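PDB 7C7D: alpha-1,3-glucanase from Streptomyces thermodiastaticus, which hydrolyses alpha-1,3-glucosidic linkages in alpha-1,3-glucan, as the catalytic unit of a thermostable glycoside hydrolase of family GH87. Local coordinates for residues G472-D477 with S500-V505; Q533-G538 with G554-P559; N426-G431 with N464-H469. All blocks are in the same frame, centred on the assembly; numbering follows the deposited sequence.

Contact 1: G472-D477 with S500-V505; sequences GALRVD and SAFEFV
Leu474 to Asp477 pair in parallel register with Phe502 to Val505. The two strands belong to successive coils of the parallel beta-helix, the right-handed fold of the pectate lyase-like families.

The backbone bonds centre on Glu503. Glu503 N donates to Leu474 O at 2.8 Å, and Glu503 O accepts from Val476 N at 2.9 Å. Glu503 O also receives a CA-H contact from Arg475. Leu474 N to Ala501 O and Val505 N to Val476 O extend the pairing at either end. Before the strands proper, Ala473 N bonds to Ser500 O.

One side chain accepts a backbone N-H across the contact. Glu503 CG is anti to its own N (chi1 176°), and the rest of the chain is extended. Glu503 OE1 takes Gly472 N at 2.9 Å, met from 45° above the carboxylate plane. Arg475 lies beside Glu503 and points the same way, yet its NE stays 4.9 Å from Glu503 OE1. Arg475 NE instead makes a salt bridge with Asp477 OD2, at 3.1 Å. Ser430 and Asn405 take Arg475 NH1, and Gly507 N bonds to Asp477 OD1. These buried charges are therefore answered by several partners.

Leu474, Val476, Phe502 and Phe504 share the other face, which packs inward on strands 486-495 and 517-527. Val476 CB meets the edge of the Phe504 ring at CD1, 3.9 Å away. Leu474 CB approaches Phe502 CD1 more loosely.

Where the coils enter these strands, Ser500 OG bonds to Gln533 and lies only 3.2 Å from Gly472 CA.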
loop_
_atom_site.group_PDB
_atom_site.type_symbol
_atom_site.label_atom_id
_atom_site.label_comp_id
_atom_site.label_asym_id
_atom_site.label_seq_id
_atom_site.Cartn_x
_atom_site.Cartn_y
_atom_site.Cartn_z
ATOM N N GLY A 472 -13.325 -7.445 -9.101
ATOM C CA GLY A 472 -13.427 -6.128 -9.690
ATOM C C GLY A 472 -12.584 -5.087 -8.970
ATOM O O GLY A 472 -11.942 -5.346 -7.950
ATOM N N ALA A 473 -12.604 -3.876 -9.535
ATOM C CA ALA A 473 -11.860 -2.763 -8.957
ATOM C C ALA A 473 -12.328 -2.446 -7.542
ATOM O O ALA A 473 -11.505 -2.191 -6.653
ATOM C CB ALA A 473 -11.998 -1.531 -9.846
ATOM N N LEU A 474 -13.637 -2.428 -7.319
ATOM C CA LEU A 474 -14.188 -2.146 -6.002
ATOM C C LEU A 474 -15.215 -3.224 -5.727
ATOM O O LEU A 474 -16.145 -3.402 -6.517
ATOM C CB LEU A 474 -14.848 -0.759 -5.976
ATOM C CG LEU A 474 -15.278 -0.181 -4.628
ATOM C CD1 LEU A 474 -15.372 1.332 -4.731
ATOM C CD2 LEU A 474 -16.596 -0.766 -4.157
ATOM N N ARG A 475 -15.056 -3.951 -4.627
ATOM C CA ARG A 475 -16.029 -4.980 -4.305
ATOM C C ARG A 475 -16.633 -4.791 -2.924
ATOM O O ARG A 475 -15.975 -4.324 -1.988
ATOM C CB ARG A 475 -15.487 -6.403 -4.477
ATOM C CG ARG A 475 -14.636 -6.934 -3.351
ATOM C CD ARG A 475 -14.316 -8.416 -3.614
ATOM N NE ARG A 475 -13.651 -9.026 -2.469
ATOM C CZ ARG A 475 -12.351 -8.920 -2.227
ATOM N NH1 ARG A 475 -11.554 -8.265 -3.065
ATOM N NH2 ARG A 475 -11.842 -9.487 -1.140
ATOM N N VAL A 476 -17.912 -5.152 -2.832
ATOM C CA VAL A 476 -18.616 -5.345 -1.570
ATOM C C VAL A 476 -18.900 -6.834 -1.471
ATOM O O VAL A 476 -19.507 -7.419 -2.378
ATOM C CB VAL A 476 -19.909 -4.518 -1.491
ATOM C CG1 VAL A 476 -20.588 -4.734 -0.141
ATOM C CG2 VAL A 476 -19.612 -3.041 -1.718
ATOM N N ASP A 477 -18.446 -7.453 -0.378
ATOM C CA ASP A 477 -18.316 -8.906 -0.292
ATOM C C ASP A 477 -18.971 -9.400 0.996
ATOM O O ASP A 477 -18.402 -9.276 2.084
ATOM C CB ASP A 477 -16.834 -9.252 -0.343
ATOM C CG ASP A 477 -16.562 -10.728 -0.565
ATOM O OD1 ASP A 477 -17.468 -11.565 -0.349
ATOM O OD2 ASP A 477 -15.403 -11.046 -0.943
ATOM N N SER A 500 -13.845 -6.086 -14.151
ATOM C CA SER A 500 -15.034 -5.314 -13.842
ATOM C C SER A 500 -14.701 -4.104 -12.974
ATOM O O SER A 500 -13.650 -4.031 -12.335
ATOM C CB SER A 500 -16.052 -6.196 -13.128
ATOM O OG SER A 500 -15.411 -6.861 -12.056
ATOM N N ALA A 501 -15.635 -3.153 -12.945
ATOM C CA ALA A 501 -15.486 -1.948 -12.120
ATOM C C ALA A 501 -16.019 -2.196 -10.713
ATOM O O ALA A 501 -15.248 -2.272 -9.754
ATOM C CB ALA A 501 -16.147 -0.747 -12.804
ATOM N N PHE A 502 -17.334 -2.335 -10.574
ATOM C CA PHE A 502 -17.968 -2.611 -9.289
ATOM C C PHE A 502 -18.357 -4.081 -9.228
ATOM O O PHE A 502 -18.964 -4.600 -10.172
ATOM C CB PHE A 502 -19.234 -1.766 -9.111
ATOM C CG PHE A 502 -18.991 -0.282 -9.099
ATOM C CD1 PHE A 502 -18.523 0.351 -7.957
ATOM C CD2 PHE A 502 -19.251 0.487 -10.227
ATOM C CE1 PHE A 502 -18.304 1.714 -7.940
ATOM C CE2 PHE A 502 -19.036 1.860 -10.215
ATOM C CZ PHE A 502 -18.554 2.470 -9.068
ATOM N N GLU A 503 -18.032 -4.746 -8.118
ATOM C CA GLU A 503 -18.386 -6.143 -7.917
ATOM C C GLU A 503 -19.150 -6.296 -6.613
ATOM O O GLU A 503 -18.745 -5.754 -5.579
ATOM C CB GLU A 503 -17.130 -7.017 -7.877
ATOM C CG GLU A 503 -17.431 -8.474 -7.566
ATOM C CD GLU A 503 -16.198 -9.319 -7.322
ATOM O OE1 GLU A 503 -15.082 -8.769 -7.185
ATOM O OE2 GLU A 503 -16.361 -10.556 -7.255
ATOM N N PHE A 504 -20.260 -7.023 -6.668
ATOM C CA PHE A 504 -21.059 -7.342 -5.493
ATOM C C PHE A 504 -21.140 -8.856 -5.422
ATOM O O PHE A 504 -21.610 -9.501 -6.361
ATOM C CB PHE A 504 -22.432 -6.673 -5.599
ATOM C CG PHE A 504 -22.323 -5.205 -5.864
ATOM C CD1 PHE A 504 -21.871 -4.354 -4.877
ATOM C CD2 PHE A 504 -22.566 -4.687 -7.123
ATOM C CE1 PHE A 504 -21.716 -3.001 -5.119
ATOM C CE2 PHE A 504 -22.410 -3.340 -7.375
ATOM C CZ PHE A 504 -21.994 -2.491 -6.367
ATOM N N VAL A 505 -20.618 -9.431 -4.343
ATOM C CA VAL A 505 -20.384 -10.865 -4.313
ATOM C C VAL A 505 -20.557 -11.352 -2.884
ATOM O O VAL A 505 -20.369 -10.602 -1.925
ATOM C CB VAL A 505 -18.981 -11.191 -4.887
ATOM C CG1 VAL A 505 -17.877 -10.615 -4.005
ATOM C CG2 VAL A 505 -18.789 -12.687 -5.093
#

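Contact 2: Q533-G538 with G554-P559; sequences QAEAPG and GIYNCP
Ala534 N donates to Tyr556 O at 2.7 Å, a short and nearly straight bond with an angle of 166° at the hydrogen. Ala534 O then accepts from Cys558 N at 2.9 Å. A CA-H of Asn557 points at the same oxygen. Beyond this pair the chains stay close without regular bonding: Glu535 O receives a CA-H contact from Pro559 at 3.2 Å. Pro559 CB rests on the peptide between Ala536 and Pro537.

Strand 553-557 is the last strand of its sheet in the parallel beta-helix, and strand 530-534 is its neighbour. Ala534 and Asn557 face strand 567-571, where Asn557 ND2 bonds to Phe567 O. Gln533 and Tyr556 point to the opposite face.

With CG anti to the carbonyl carbon (chi1 -62°), Glu535 brings CG to the edge of the Tyr556 ring on that face, 4.4 Å from Tyr556 CE2. Cys558 SG sits over one face of the same ring, offset toward its rim, and is tied to Cys585 by a disulfide. Trp588 stacks with the tyrosine.

The Glu535 carboxylate has two polar neighbours here. Gln533 NE2 bonds to Glu535 OE1 at 2.8 Å, coming from above the carboxylate plane. A water gives a weak bond to Glu535 OE2 and a firmer one, of 2.7 Å, to Cys558 O.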
loop_
_atom_site.group_PDB
_atom_site.type_symbol
_atom_site.label_atom_id
_atom_site.label_comp_id
_atom_site.label_asym_id
_atom_site.label_seq_id
_atom_site.Cartn_x
_atom_site.Cartn_y
_atom_site.Cartn_z
ATOM N N GLN A 533 -20.626 -6.153 -11.760
ATOM C CA GLN A 533 -20.550 -7.609 -11.716
ATOM C C GLN A 533 -21.296 -8.030 -10.451
ATOM O O GLN A 533 -20.754 -7.944 -9.347
ATOM C CB GLN A 533 -19.089 -8.037 -11.688
ATOM C CG GLN A 533 -18.851 -9.537 -11.668
ATOM C CD GLN A 533 -17.373 -9.876 -11.653
ATOM O OE1 GLN A 533 -16.600 -9.381 -12.478
ATOM N NE2 GLN A 533 -16.971 -10.720 -10.714
ATOM N N ALA A 534 -22.559 -8.431 -10.609
ATOM C CA ALA A 534 -23.452 -8.725 -9.492
ATOM C C ALA A 534 -23.626 -10.233 -9.369
ATOM O O ALA A 534 -24.260 -10.869 -10.220
ATOM C CB ALA A 534 -24.803 -8.038 -9.674
ATOM N N GLU A 535 -23.077 -10.799 -8.298
ATOM C CA GLU A 535 -23.092 -12.235 -8.087
ATOM C C GLU A 535 -23.658 -12.645 -6.738
ATOM O O GLU A 535 -23.734 -13.845 -6.456
ATOM C CB GLU A 535 -21.682 -12.804 -8.245
ATOM C CG GLU A 535 -21.137 -12.587 -9.626
ATOM C CD GLU A 535 -19.762 -13.160 -9.778
ATOM O OE1 GLU A 535 -18.795 -12.452 -9.442
ATOM O OE2 GLU A 535 -19.652 -14.327 -10.206
ATOM N N ALA A 536 -24.018 -11.711 -5.902
ATOM C CA ALA A 536 -24.696 -11.997 -4.653
ATOM C C ALA A 536 -26.174 -11.677 -4.787
ATOM O O ALA A 536 -26.553 -10.817 -5.583
ATOM C CB ALA A 536 -24.133 -11.116 -3.537
ATOM N N PRO A 537 -27.040 -12.342 -4.030
ATOM C CA PRO A 537 -28.414 -11.850 -3.890
ATOM C C PRO A 537 -28.408 -10.535 -3.127
ATOM O O PRO A 537 -27.443 -10.191 -2.442
ATOM C CB PRO A 537 -29.102 -12.953 -3.082
ATOM C CG PRO A 537 -27.984 -13.574 -2.286
ATOM C CD PRO A 537 -26.761 -13.495 -3.152
ATOM N N GLY A 538 -29.505 -9.790 -3.257
ATOM C CA GLY A 538 -29.642 -8.549 -2.517
ATOM C C GLY A 538 -30.172 -7.411 -3.366
ATOM O O GLY A 538 -31.034 -7.622 -4.224
ATOM N N GLY A 554 -22.822 -3.416 -19.610
ATOM C CA GLY A 554 -23.014 -2.620 -18.408
ATOM C C GLY A 554 -23.088 -3.474 -17.154
ATOM O O GLY A 554 -22.389 -3.210 -16.169
ATOM N N ILE A 555 -23.924 -4.514 -17.182
ATOM C CA ILE A 555 -24.272 -5.299 -16.003
ATOM C C ILE A 555 -24.166 -6.780 -16.326
ATOM O O ILE A 555 -24.694 -7.237 -17.345
ATOM C CB ILE A 555 -25.711 -5.012 -15.529
ATOM C CG1 ILE A 555 -25.927 -3.539 -15.195
ATOM C CG2 ILE A 555 -26.076 -5.900 -14.337
ATOM C CD1 ILE A 555 -27.378 -3.211 -14.917
ATOM N N TYR A 556 -23.541 -7.527 -15.424
ATOM C CA TYR A 556 -23.641 -8.974 -15.347
ATOM C C TYR A 556 -24.360 -9.262 -14.039
ATOM O O TYR A 556 -23.872 -8.890 -12.973
ATOM C CB TYR A 556 -22.237 -9.576 -15.336
ATOM C CG TYR A 556 -22.164 -11.075 -15.222
ATOM C CD1 TYR A 556 -22.246 -11.875 -16.349
ATOM C CD2 TYR A 556 -21.963 -11.689 -13.995
ATOM C CE1 TYR A 556 -22.156 -13.250 -16.260
ATOM C CE2 TYR A 556 -21.873 -13.070 -13.894
ATOM C CZ TYR A 556 -21.968 -13.842 -15.031
ATOM O OH TYR A 556 -21.883 -15.214 -14.939
ATOM N N ASN A 557 -25.544 -9.859 -14.119
ATOM C CA ASN A 557 -26.375 -10.073 -12.933
ATOM C C ASN A 557 -26.719 -11.556 -12.865
ATOM O O ASN A 557 -27.693 -12.008 -13.468
ATOM C CB ASN A 557 -27.622 -9.186 -12.965
ATOM C CG ASN A 557 -28.414 -9.236 -11.669
ATOM O OD1 ASN A 557 -28.271 -10.168 -10.873
ATOM N ND2 ASN A 557 -29.268 -8.242 -11.459
ATOM N N CYS A 558 -25.921 -12.312 -12.116
ATOM C CA CYS A 558 -26.040 -13.770 -12.072
ATOM C C CYS A 558 -25.684 -14.243 -10.668
ATOM O O CYS A 558 -24.568 -14.717 -10.416
ATOM C CB CYS A 558 -25.136 -14.421 -13.128
ATOM S SG CYS A 558 -25.240 -13.727 -14.826
ATOM N N PRO A 559 -26.613 -14.114 -9.713
ATOM C CA PRO A 559 -26.299 -14.477 -8.325
ATOM C C PRO A 559 -26.054 -15.966 -8.149
ATOM O O PRO A 559 -26.655 -16.811 -8.817
ATOM C CB PRO A 559 -27.546 -14.044 -7.540
ATOM C CG PRO A 559 -28.263 -13.090 -8.429
ATOM C CD PRO A 559 -27.954 -13.522 -9.835
HETATM O O HOH W 1 -22.347 -15.913 -11.266
#

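Contact 3: N426-G431 with N464-H469; sequences NALGSG and NPNWNH
Leu428 meets Asn464, Pro465 and Asn466 chiefly through one methyl group, CD2. It sits at the third position of a type II beta turn, Asn426 to Gly429, in a loop between strands of the parallel beta-helix. Segment 464-469 is a loop joining the short strands 462-464 and 469-471. Around the contact, Leu428 touches Ile153, Ala427 and Pro465 touch Gln80, and Asn466 ND2 bonds to Pro154 O. All three of these partners fall within the D1 catalytic domain family, so the contact lies where that part of the chain meets the beta-helix.

Leu428 CB leaves the turn beside the other loop, and CB itself stays beyond 4.5 Å of it. CG follows, anti to the carbonyl carbon (chi1 -54°), and it too makes no close approach. The branch then divides. CD2 is the atom that touches. Leu428 CD2 lies 3.7 Å from both Asn464 OD1 and Asn464 ND2, and so is equally near both ends of the amide. Leu428 CD2 is also 4.0 Å from Pro465 CD and 3.7 Å from Asn466 ND2. The Leu428 and Asn464 side chains cross obliquely, and no hydrogen bond joins the two segments.

Ala427, one residue earlier in the turn, adds a second apolar touch. Ala427 CB meets Pro465 CD at 3.9 Å.

The Asn464 amide is fixed from its own side. The loop is closed further on by Asn464 N, which bonds to His469 O at 2.9 Å. Asn464 CG is anti to its backbone N (chi1 -169°), and Asn464 OD1 accepts Asn466 N in an Asx turn, with the N in the plane of the side-chain carbonyl, 2.7 Å from OD1.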
loop_
_atom_site.group_PDB
_atom_site.type_symbol
_atom_site.label_atom_id
_atom_site.label_comp_id
_atom_site.label_asym_id
_atom_site.label_seq_id
_atom_site.Cartn_x
_atom_site.Cartn_y
_atom_site.Cartn_z
ATOM N N ASN A 426 -3.373 -7.002 -8.004
ATOM C CA ASN A 426 -3.077 -8.305 -8.580
ATOM C C ASN A 426 -4.020 -9.382 -8.071
ATOM O O ASN A 426 -5.027 -9.080 -7.423
ATOM C CB ASN A 426 -1.618 -8.651 -8.306
ATOM C CG ASN A 426 -0.685 -7.748 -9.067
ATOM O OD1 ASN A 426 -0.621 -7.824 -10.287
ATOM N ND2 ASN A 426 0.027 -6.872 -8.358
ATOM N N ALA A 427 -3.699 -10.637 -8.371
ATOM C CA ALA A 427 -4.592 -11.732 -8.042
ATOM C C ALA A 427 -4.860 -11.768 -6.546
ATOM O O ALA A 427 -3.994 -11.457 -5.721
ATOM C CB ALA A 427 -3.986 -13.060 -8.496
ATOM N N LEU A 428 -6.080 -12.150 -6.211
ATOM C CA LEU A 428 -6.608 -12.407 -4.873
ATOM C C LEU A 428 -7.258 -11.172 -4.269
ATOM O O LEU A 428 -7.780 -11.263 -3.154
ATOM C CB LEU A 428 -5.620 -13.047 -3.876
ATOM C CG LEU A 428 -4.952 -14.338 -4.363
ATOM C CD1 LEU A 428 -3.986 -14.873 -3.318
ATOM C CD2 LEU A 428 -5.989 -15.391 -4.713
ATOM N N GLY A 429 -7.275 -10.038 -4.971
ATOM C CA GLY A 429 -7.903 -8.850 -4.427
ATOM C C GLY A 429 -8.492 -7.887 -5.435
ATOM O O GLY A 429 -8.577 -8.178 -6.629
ATOM N N SER A 430 -8.902 -6.737 -4.910
ATOM C CA SER A 430 -9.545 -5.626 -5.594
ATOM C C SER A 430 -8.771 -4.358 -5.243
ATOM O O SER A 430 -7.924 -4.350 -4.345
ATOM C CB SER A 430 -10.986 -5.473 -5.084
ATOM O OG SER A 430 -11.785 -6.578 -5.469
ATOM N N GLY A 431 -9.075 -3.259 -5.935
ATOM C CA GLY A 431 -8.563 -1.973 -5.479
ATOM C C GLY A 431 -9.025 -1.654 -4.069
ATOM O O GLY A 431 -8.217 -1.355 -3.187
ATOM N N ASN A 464 -8.915 -14.200 -10.120
ATOM C CA ASN A 464 -8.572 -15.058 -8.994
ATOM C C ASN A 464 -8.303 -16.460 -9.521
ATOM O O ASN A 464 -9.212 -17.085 -10.079
ATOM C CB ASN A 464 -9.699 -15.111 -7.969
ATOM C CG ASN A 464 -9.270 -15.788 -6.664
ATOM O OD1 ASN A 464 -8.714 -16.883 -6.679
ATOM N ND2 ASN A 464 -9.544 -15.146 -5.537
ATOM N N PRO A 465 -7.089 -16.992 -9.362
ATOM C CA PRO A 465 -6.789 -18.325 -9.905
ATOM C C PRO A 465 -7.554 -19.441 -9.229
ATOM O O PRO A 465 -7.599 -20.553 -9.770
ATOM C CB PRO A 465 -5.285 -18.470 -9.654
ATOM C CG PRO A 465 -5.044 -17.626 -8.447
ATOM C CD PRO A 465 -5.961 -16.442 -8.593
ATOM N N ASN A 466 -8.150 -19.188 -8.067
ATOM C CA ASN A 466 -8.902 -20.239 -7.404
ATOM C C ASN A 466 -10.245 -20.508 -8.098
ATOM O O ASN A 466 -10.676 -21.668 -8.119
ATOM C CB ASN A 466 -9.013 -19.942 -5.901
ATOM C CG ASN A 466 -7.645 -19.948 -5.191
ATOM O OD1 ASN A 466 -6.881 -20.907 -5.291
ATOM N ND2 ASN A 466 -7.337 -18.859 -4.485
ATOM N N TRP A 467 -10.915 -19.460 -8.666
ATOM C CA TRP A 467 -12.116 -19.590 -9.534
ATOM C C TRP A 467 -11.856 -19.621 -10.993
ATOM O O TRP A 467 -12.724 -20.091 -11.744
ATOM C CB TRP A 467 -13.128 -18.435 -9.394
ATOM C CG TRP A 467 -13.483 -18.314 -8.099
ATOM C CD1 TRP A 467 -13.850 -17.152 -7.413
ATOM C CD2 TRP A 467 -13.445 -19.379 -7.139
ATOM N NE1 TRP A 467 -14.051 -17.485 -6.100
ATOM C CE2 TRP A 467 -13.817 -18.828 -5.934
ATOM C CE3 TRP A 467 -13.154 -20.770 -7.183
ATOM C CZ2 TRP A 467 -13.878 -19.568 -4.825
ATOM C CZ3 TRP A 467 -13.205 -21.464 -6.090
ATOM C CH2 TRP A 467 -13.644 -20.909 -4.943
ATOM N N ASN A 468 -10.778 -19.001 -11.408
ATOM C CA ASN A 468 -10.704 -18.504 -12.745
ATOM C C ASN A 468 -11.799 -17.463 -13.000
ATOM O O ASN A 468 -12.221 -17.269 -14.140
ATOM C CB ASN A 468 -10.786 -19.673 -13.714
ATOM C CG ASN A 468 -9.899 -19.498 -14.857
ATOM O OD1 ASN A 468 -8.885 -18.811 -14.759
ATOM N ND2 ASN A 468 -10.250 -20.114 -15.971
ATOM N N HIS A 469 -12.273 -16.781 -11.946
ATOM C CA HIS A 469 -13.221 -15.677 -12.083
ATOM C C HIS A 469 -12.618 -14.396 -11.521
ATOM O O HIS A 469 -11.816 -14.441 -10.582
ATOM C CB HIS A 469 -14.555 -15.947 -11.372
ATOM C CG HIS A 469 -15.351 -17.052 -11.988
ATOM N ND1 HIS A 469 -15.325 -17.322 -13.339
ATOM C CD2 HIS A 469 -16.201 -17.953 -11.441
ATOM C CE1 HIS A 469 -16.114 -18.350 -13.595
ATOM N NE2 HIS A 469 -16.663 -18.747 -12.462
#

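How the contacts relate
Contacts 1 and 2 are buried and belong to one parallel sheet of the beta-helix. Strands 502-505 and 530-534 are neighbours in it, and Phe502 O and Phe504 O probably accept from Gln533 N and Glu535 N. Contact 1 is regular pairing within the sheet, with the charged groups on one face, beside Val505, and leucine, valine and phenylalanine on the other. Contact 2 ends that sheet, and prolines, a disulfide and a water take over. Contact 3 is a surface contact between loops, where a leucine methyl packs on asparagine amides and proline with no hydrogen bond across. It meets contact 1 through Ser430, whose OG probably bonds to Arg475 NH1, but does not touch contact 2.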